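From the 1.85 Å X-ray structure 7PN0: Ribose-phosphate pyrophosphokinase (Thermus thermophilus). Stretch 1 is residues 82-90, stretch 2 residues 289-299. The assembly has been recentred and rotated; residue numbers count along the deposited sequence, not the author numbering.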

ATOM      1  N   ALA A  82      18.889  -4.295   7.691  1.00 14.35           N
ATOM      2  CA  ALA A  82      17.943  -5.440   7.792  1.00 15.49           C
ATOM      3  C   ALA A  82      16.665  -4.937   8.446  1.00 15.42           C
ATOM      4  O   ALA A  82      15.571  -5.379   8.078  1.00 14.83           O
ATOM      5  CB  ALA A  82      18.524  -6.567   8.594  1.00 17.13           C
ATOM      6  N   ARG A  83      16.821  -4.106   9.471  1.00 14.26           N
ATOM      7  CA  ARG A  83      15.682  -3.651  10.287  1.00 14.57           C
ATOM      8  C   ARG A  83      16.034  -2.255  10.756  1.00 13.77           C
ATOM      9  O   ARG A  83      17.232  -2.011  11.103  1.00 12.80           O
ATOM     10  CB  ARG A  83      15.362  -4.563  11.463  1.00 15.51           C
ATOM     11  CG  ARG A  83      14.044  -4.180  12.122  1.00 17.45           C
ATOM     12  CD  ARG A  83      13.555  -5.243  13.076  1.00 18.17           C
ATOM     13  NE  ARG A  83      14.516  -5.539  14.147  1.00 19.26           N
ATOM     14  CZ  ARG A  83      14.280  -6.430  15.108  1.00 19.18           C
ATOM     15  NH1 ARG A  83      15.193  -6.683  16.021  1.00 21.40           N
ATOM     16  NH2 ARG A  83      13.106  -7.044  15.168  1.00 22.22           N
ATOM     17  N   VAL A  84      15.037  -1.380  10.775  1.00 12.62           N
ATOM     18  CA  VAL A  84      15.204   0.007  11.287  1.00 12.64           C
ATOM     19  C   VAL A  84      14.158   0.300  12.369  1.00 13.56           C
ATOM     20  O   VAL A  84      12.963   0.203  12.098  1.00 11.75           O
ATOM     21  CB  VAL A  84      15.144   1.028  10.143  1.00 12.76           C
ATOM     22  CG1 VAL A  84      15.231   2.441  10.682  1.00 12.63           C
ATOM     23  CG2 VAL A  84      16.227   0.796   9.124  1.00 12.82           C
ATOM     24  N   THR A  85      14.632   0.633  13.572  1.00 13.00           N
ATOM     25  CA  THR A  85      13.773   1.060  14.691  1.00 12.81           C
ATOM     26  C   THR A  85      13.972   2.555  14.928  1.00 12.52           C
ATOM     27  O   THR A  85      15.162   2.987  15.136  1.00 13.09           O
ATOM     28  CB  THR A  85      14.095   0.259  15.952  1.00 13.25           C
ATOM     29  OG1 THR A  85      13.901  -1.140  15.689  1.00 12.61           O
ATOM     30  CG2 THR A  85      13.293   0.752  17.138  1.00 12.95           C
ATOM     31  N   ALA A  86      12.872   3.297  14.988  1.00 12.26           N
ATOM     32  CA  ALA A  86      12.850   4.692  15.450  1.00 12.97           C
ATOM     33  C   ALA A  86      12.813   4.633  16.976  1.00 13.02           C
ATOM     34  O   ALA A  86      11.791   4.274  17.537  1.00 12.44           O
ATOM     35  CB  ALA A  86      11.692   5.485  14.918  1.00 14.45           C
ATOM     36  N   VAL A  87      13.909   5.018  17.605  1.00 12.50           N
ATOM     37  CA  VAL A  87      13.950   5.205  19.076  1.00 11.87           C
ATOM     38  C   VAL A  87      13.619   6.667  19.349  1.00 12.02           C
ATOM     39  O   VAL A  87      14.423   7.547  19.054  1.00 12.51           O
ATOM     40  CB  VAL A  87      15.284   4.767  19.684  1.00 12.01           C
ATOM     41  CG1 VAL A  87      15.230   4.933  21.181  1.00 12.42           C
ATOM     42  CG2 VAL A  87      15.608   3.328  19.293  1.00 12.74           C
ATOM     43  N   ILE A  88      12.438   6.898  19.877  1.00 11.72           N
ATOM     44  CA  ILE A  88      11.864   8.254  20.058  1.00 12.35           C
ATOM     45  C   ILE A  88      11.577   8.359  21.537  1.00 13.10           C
ATOM     46  O   ILE A  88      10.468   8.071  21.981  1.00 13.69           O
ATOM     47  CB  ILE A  88      10.578   8.465  19.227  1.00 12.71           C
ATOM     48  CG1 ILE A  88      10.828   8.150  17.753  1.00 13.56           C
ATOM     49  CG2 ILE A  88      10.063   9.871  19.452  1.00 13.09           C
ATOM     50  CD1 ILE A  88       9.563   8.216  16.905  1.00 14.52           C
ATOM     51  N   PRO A  89      12.563   8.783  22.345  1.00 13.79           N
ATOM     52  CA  PRO A  89      12.372   8.801  23.796  1.00 13.44           C
ATOM     53  C   PRO A  89      11.256   9.760  24.210  1.00 15.12           C
ATOM     54  O   PRO A  89      10.471   9.378  25.065  1.00 16.56           O
ATOM     55  CB  PRO A  89      13.742   9.206  24.354  1.00 12.66           C
ATOM     56  CG  PRO A  89      14.684   8.852  23.269  1.00 13.45           C
ATOM     57  CD  PRO A  89      13.948   9.099  21.956  1.00 12.76           C
ATOM     58  N   TYR A  90      11.135  10.913  23.556  1.00 13.58           N
ATOM     59  CA  TYR A  90      10.022  11.855  23.793  1.00 13.85           C
ATOM     60  C   TYR A  90       9.313  12.160  22.471  1.00 14.70           C
ATOM     61  O   TYR A  90       9.888  12.809  21.638  1.00 15.29           O
ATOM     62  CB  TYR A  90      10.478  13.153  24.431  1.00 15.23           C
ATOM     63  CG  TYR A  90       9.398  14.206  24.581  1.00 15.25           C
ATOM     64  CD1 TYR A  90       8.158  13.897  25.122  1.00 15.54           C
ATOM     65  CD2 TYR A  90       9.589  15.500  24.120  1.00 14.82           C
ATOM     66  CE1 TYR A  90       7.145  14.852  25.212  1.00 15.87           C
ATOM     67  CE2 TYR A  90       8.601  16.472  24.213  1.00 14.84           C
ATOM     68  CZ  TYR A  90       7.369  16.140  24.751  1.00 15.50           C
ATOM     69  OH  TYR A  90       6.406  17.096  24.886  1.00 16.74           O
ATOM     70  N   LEU A 289      17.652   1.780  30.847  1.00 16.45           N
ATOM     71  CA  LEU A 289      16.388   1.094  30.497  1.00 16.01           C
ATOM     72  C   LEU A 289      16.235   1.055  28.980  1.00 16.06           C
ATOM     73  O   LEU A 289      15.874   0.002  28.444  1.00 15.75           O
ATOM     74  CB  LEU A 289      15.202   1.788  31.148  1.00 17.06           C
ATOM     75  CG  LEU A 289      13.853   1.106  30.887  1.00 18.55           C
ATOM     76  CD1 LEU A 289      13.868  -0.364  31.309  1.00 19.47           C
ATOM     77  CD2 LEU A 289      12.741   1.860  31.559  1.00 18.93           C
ATOM     78  N   PHE A 290      16.517   2.141  28.270  1.00 14.85           N
ATOM     79  CA  PHE A 290      16.421   2.068  26.784  1.00 14.53           C
ATOM     80  C   PHE A 290      17.434   1.053  26.241  1.00 14.80           C
ATOM     81  O   PHE A 290      17.122   0.281  25.321  1.00 12.45           O
ATOM     82  CB  PHE A 290      16.635   3.448  26.166  1.00 14.54           C
ATOM     83  CG  PHE A 290      15.370   4.252  26.063  1.00 14.52           C
ATOM     84  CD1 PHE A 290      14.913   5.031  27.115  1.00 14.73           C
ATOM     85  CD2 PHE A 290      14.665   4.267  24.871  1.00 13.78           C
ATOM     86  CE1 PHE A 290      13.754   5.785  26.994  1.00 15.25           C
ATOM     87  CE2 PHE A 290      13.536   5.048  24.747  1.00 13.96           C
ATOM     88  CZ  PHE A 290      13.065   5.780  25.812  1.00 14.58           C
ATOM     89  N   ALA A 291      18.650   1.047  26.798  1.00 14.05           N
ATOM     90  CA  ALA A 291      19.684   0.080  26.365  1.00 16.73           C
ATOM     91  C   ALA A 291      19.198  -1.363  26.584  1.00 16.34           C
ATOM     92  O   ALA A 291      19.331  -2.179  25.665  1.00 18.10           O
ATOM     93  CB  ALA A 291      20.973   0.374  27.055  1.00 15.43           C
ATOM     94  N   GLU A 292      18.601  -1.670  27.721  1.00 17.36           N
ATOM     95  CA  GLU A 292      18.079  -3.015  28.019  1.00 18.09           C
ATOM     96  C   GLU A 292      16.964  -3.343  27.020  1.00 17.39           C
ATOM     97  O   GLU A 292      16.929  -4.478  26.557  1.00 14.60           O
ATOM     98  CB  GLU A 292      17.584  -3.127  29.460  1.00 21.47           C
ATOM     99  CG  GLU A 292      17.308  -4.558  29.892  1.00 27.68           C
ATOM    100  CD  GLU A 292      18.469  -5.512  29.654  1.00 32.59           C
ATOM    101  OE1 GLU A 292      19.620  -5.085  29.860  1.00 35.21           O
ATOM    102  OE2 GLU A 292      18.223  -6.670  29.216  1.00 40.37           O
ATOM    103  N   ALA A 293      16.033  -2.410  26.773  1.00 14.64           N
ATOM    104  CA  ALA A 293      14.935  -2.644  25.801  1.00 14.27           C
ATOM    105  C   ALA A 293      15.534  -2.946  24.415  1.00 13.80           C
ATOM    106  O   ALA A 293      15.132  -3.936  23.758  1.00 14.60           O
ATOM    107  CB  ALA A 293      14.020  -1.438  25.808  1.00 15.15           C
ATOM    108  N   ILE A 294      16.497  -2.147  23.975  1.00 14.11           N
ATOM    109  CA  ILE A 294      17.119  -2.335  22.639  1.00 14.85           C
ATOM    110  C   ILE A 294      17.766  -3.719  22.628  1.00 16.02           C
ATOM    111  O   ILE A 294      17.548  -4.463  21.643  1.00 15.51           O
ATOM    112  CB  ILE A 294      18.059  -1.178  22.270  1.00 14.31           C
ATOM    113  CG1 ILE A 294      17.263   0.102  22.001  1.00 13.67           C
ATOM    114  CG2 ILE A 294      18.951  -1.532  21.103  1.00 14.05           C
ATOM    115  CD1 ILE A 294      18.102   1.365  21.987  1.00 15.80           C
ATOM    116  N   TRP A 295      18.520  -4.070  23.678  1.00 17.06           N
ATOM    117  CA  TRP A 295      19.181  -5.403  23.761  1.00 19.36           C
ATOM    118  C   TRP A 295      18.117  -6.496  23.560  1.00 16.59           C
ATOM    119  O   TRP A 295      18.313  -7.420  22.741  1.00 17.29           O
ATOM    120  CB  TRP A 295      19.947  -5.540  25.085  1.00 23.20           C
ATOM    121  CG  TRP A 295      20.638  -6.865  25.184  1.00 26.33           C
ATOM    122  CD1 TRP A 295      20.378  -7.875  26.064  1.00 29.68           C
ATOM    123  CD2 TRP A 295      21.701  -7.326  24.334  1.00 35.50           C
ATOM    124  NE1 TRP A 295      21.223  -8.925  25.832  1.00 31.40           N
ATOM    125  CE2 TRP A 295      22.014  -8.639  24.751  1.00 37.18           C
ATOM    126  CE3 TRP A 295      22.381  -6.781  23.230  1.00 37.12           C
ATOM    127  CZ2 TRP A 295      22.992  -9.401  24.107  1.00 40.17           C
ATOM    128  CZ3 TRP A 295      23.337  -7.542  22.584  1.00 40.06           C
ATOM    129  CH2 TRP A 295      23.647  -8.830  23.034  1.00 41.93           C
ATOM    130  N   ARG A 296      16.975  -6.350  24.212  1.00 16.75           N
ATOM    131  CA  ARG A 296      15.920  -7.385  24.199  1.00 16.06           C
ATOM    132  C   ARG A 296      15.185  -7.371  22.855  1.00 16.35           C
ATOM    133  O   ARG A 296      14.911  -8.449  22.343  1.00 16.44           O
ATOM    134  CB  ARG A 296      14.979  -7.134  25.361  1.00 18.57           C
ATOM    135  CG  ARG A 296      15.672  -7.437  26.666  1.00 19.54           C
ATOM    136  CD  ARG A 296      14.726  -7.452  27.807  1.00 22.22           C
ATOM    137  NE  ARG A 296      15.510  -7.579  29.035  1.00 22.55           N
ATOM    138  CZ  ARG A 296      15.015  -8.022  30.165  1.00 22.95           C
ATOM    139  NH1 ARG A 296      13.750  -8.381  30.228  1.00 20.93           N
ATOM    140  NH2 ARG A 296      15.780  -8.100  31.236  1.00 22.64           N
ATOM    141  N   ILE A 297      14.948  -6.208  22.265  1.00 15.55           N
ATOM    142  CA  ILE A 297      14.357  -6.159  20.894  1.00 14.43           C
ATOM    143  C   ILE A 297      15.265  -6.929  19.928  1.00 14.09           C
ATOM    144  O   ILE A 297      14.763  -7.723  19.163  1.00 16.45           O
ATOM    145  CB  ILE A 297      14.158  -4.695  20.449  1.00 14.08           C
ATOM    146  CG1 ILE A 297      13.071  -4.010  21.261  1.00 13.82           C
ATOM    147  CG2 ILE A 297      13.841  -4.619  18.973  1.00 14.95           C
ATOM    148  CD1 ILE A 297      13.136  -2.498  21.306  1.00 14.53           C
ATOM    149  N   HIS A 298      16.555  -6.608  19.931  1.00 14.81           N
ATOM    150  CA  HIS A 298      17.627  -7.230  19.109  1.00 16.59           C
ATOM    151  C   HIS A 298      17.689  -8.756  19.304  1.00 17.09           C
ATOM    152  O   HIS A 298      17.837  -9.470  18.299  1.00 17.94           O
ATOM    153  CB  HIS A 298      19.005  -6.625  19.414  1.00 15.05           C
ATOM    154  CG  HIS A 298      20.067  -7.141  18.512  1.00 15.93           C
ATOM    155  ND1 HIS A 298      21.200  -7.864  18.991  1.00 21.07           N
ATOM    156  CD2 HIS A 298      20.149  -7.153  17.176  1.00 15.65           C
ATOM    157  CE1 HIS A 298      21.923  -8.220  17.949  1.00 17.57           C
ATOM    158  NE2 HIS A 298      21.311  -7.796  16.833  1.00 19.56           N
ATOM    159  N   ARG A 299      17.578  -9.247  20.532  1.00 17.19           N
ATOM    160  CA  ARG A 299      17.776 -10.688  20.832  1.00 19.71           C
ATOM    161  C   ARG A 299      16.439 -11.428  20.874  1.00 18.22           C
ATOM    162  O   ARG A 299      16.483 -12.649  20.998  1.00 18.75           O
ATOM    163  CB  ARG A 299      18.508 -10.828  22.157  1.00 21.33           C
ATOM    164  CG  ARG A 299      19.872 -10.155  22.210  1.00 26.57           C
ATOM    165  CD  ARG A 299      20.962 -10.820  21.387  1.00 37.24           C
ATOM    166  NE  ARG A 299      20.963 -12.276  21.490  1.00 44.75           N
ATOM    167  CZ  ARG A 299      21.287 -13.120  20.509  1.00 53.43           C
ATOM    168  NH1 ARG A 299      21.663 -12.672  19.319  1.00 56.95           N
ATOM    169  NH2 ARG A 299      21.221 -14.422  20.724  1.00 56.73           N
TER

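The strand that begins at R83 runs nearly antiparallel to helix 289-299 (165° between their N-to-C directions), so the start of the strand lies by the end of the helix: the CA atoms of R83 and H298 are 9.7 Å apart, those of P89 and F290 8.4 Å. A82 stays out of reach. R83 points its CA-to-CB bond toward the helix, and its side chain (chi1 t, chi2 t, chi3 p) carries the guanidinium to the backbone of I297, where NH1 donates a weak hydrogen bond to I297 O (3.3 Å, N-H...O angle 146°). I297 CG2 lies over one face of the guanidinium, 3.8 Å from R83 NH1, while H298 CA sits at its edge. V84 and A86, alternating with the inward residues as a strand requires, make no contact. T85 points toward the helix, its OG1 4.8 Å from I297 CG2, too far for a direct contact though partly covered. V87 comes closer: its CG1 packs 3.8 Å from F290 CD2, and its CG2 lies 4.2 Å from I294 CD1, the end of an isoleucine whose CA-to-CB bond points sideways. I88 turns away. P89 continues the apolar patch, its CB 3.8 Å and its CA 3.7 Å from F290 CZ, so the F290 ring touches both V87 and P89, meeting each obliquely. The Y90 side chain leads away from the helix. The contact buries 299 Å², both sides summed.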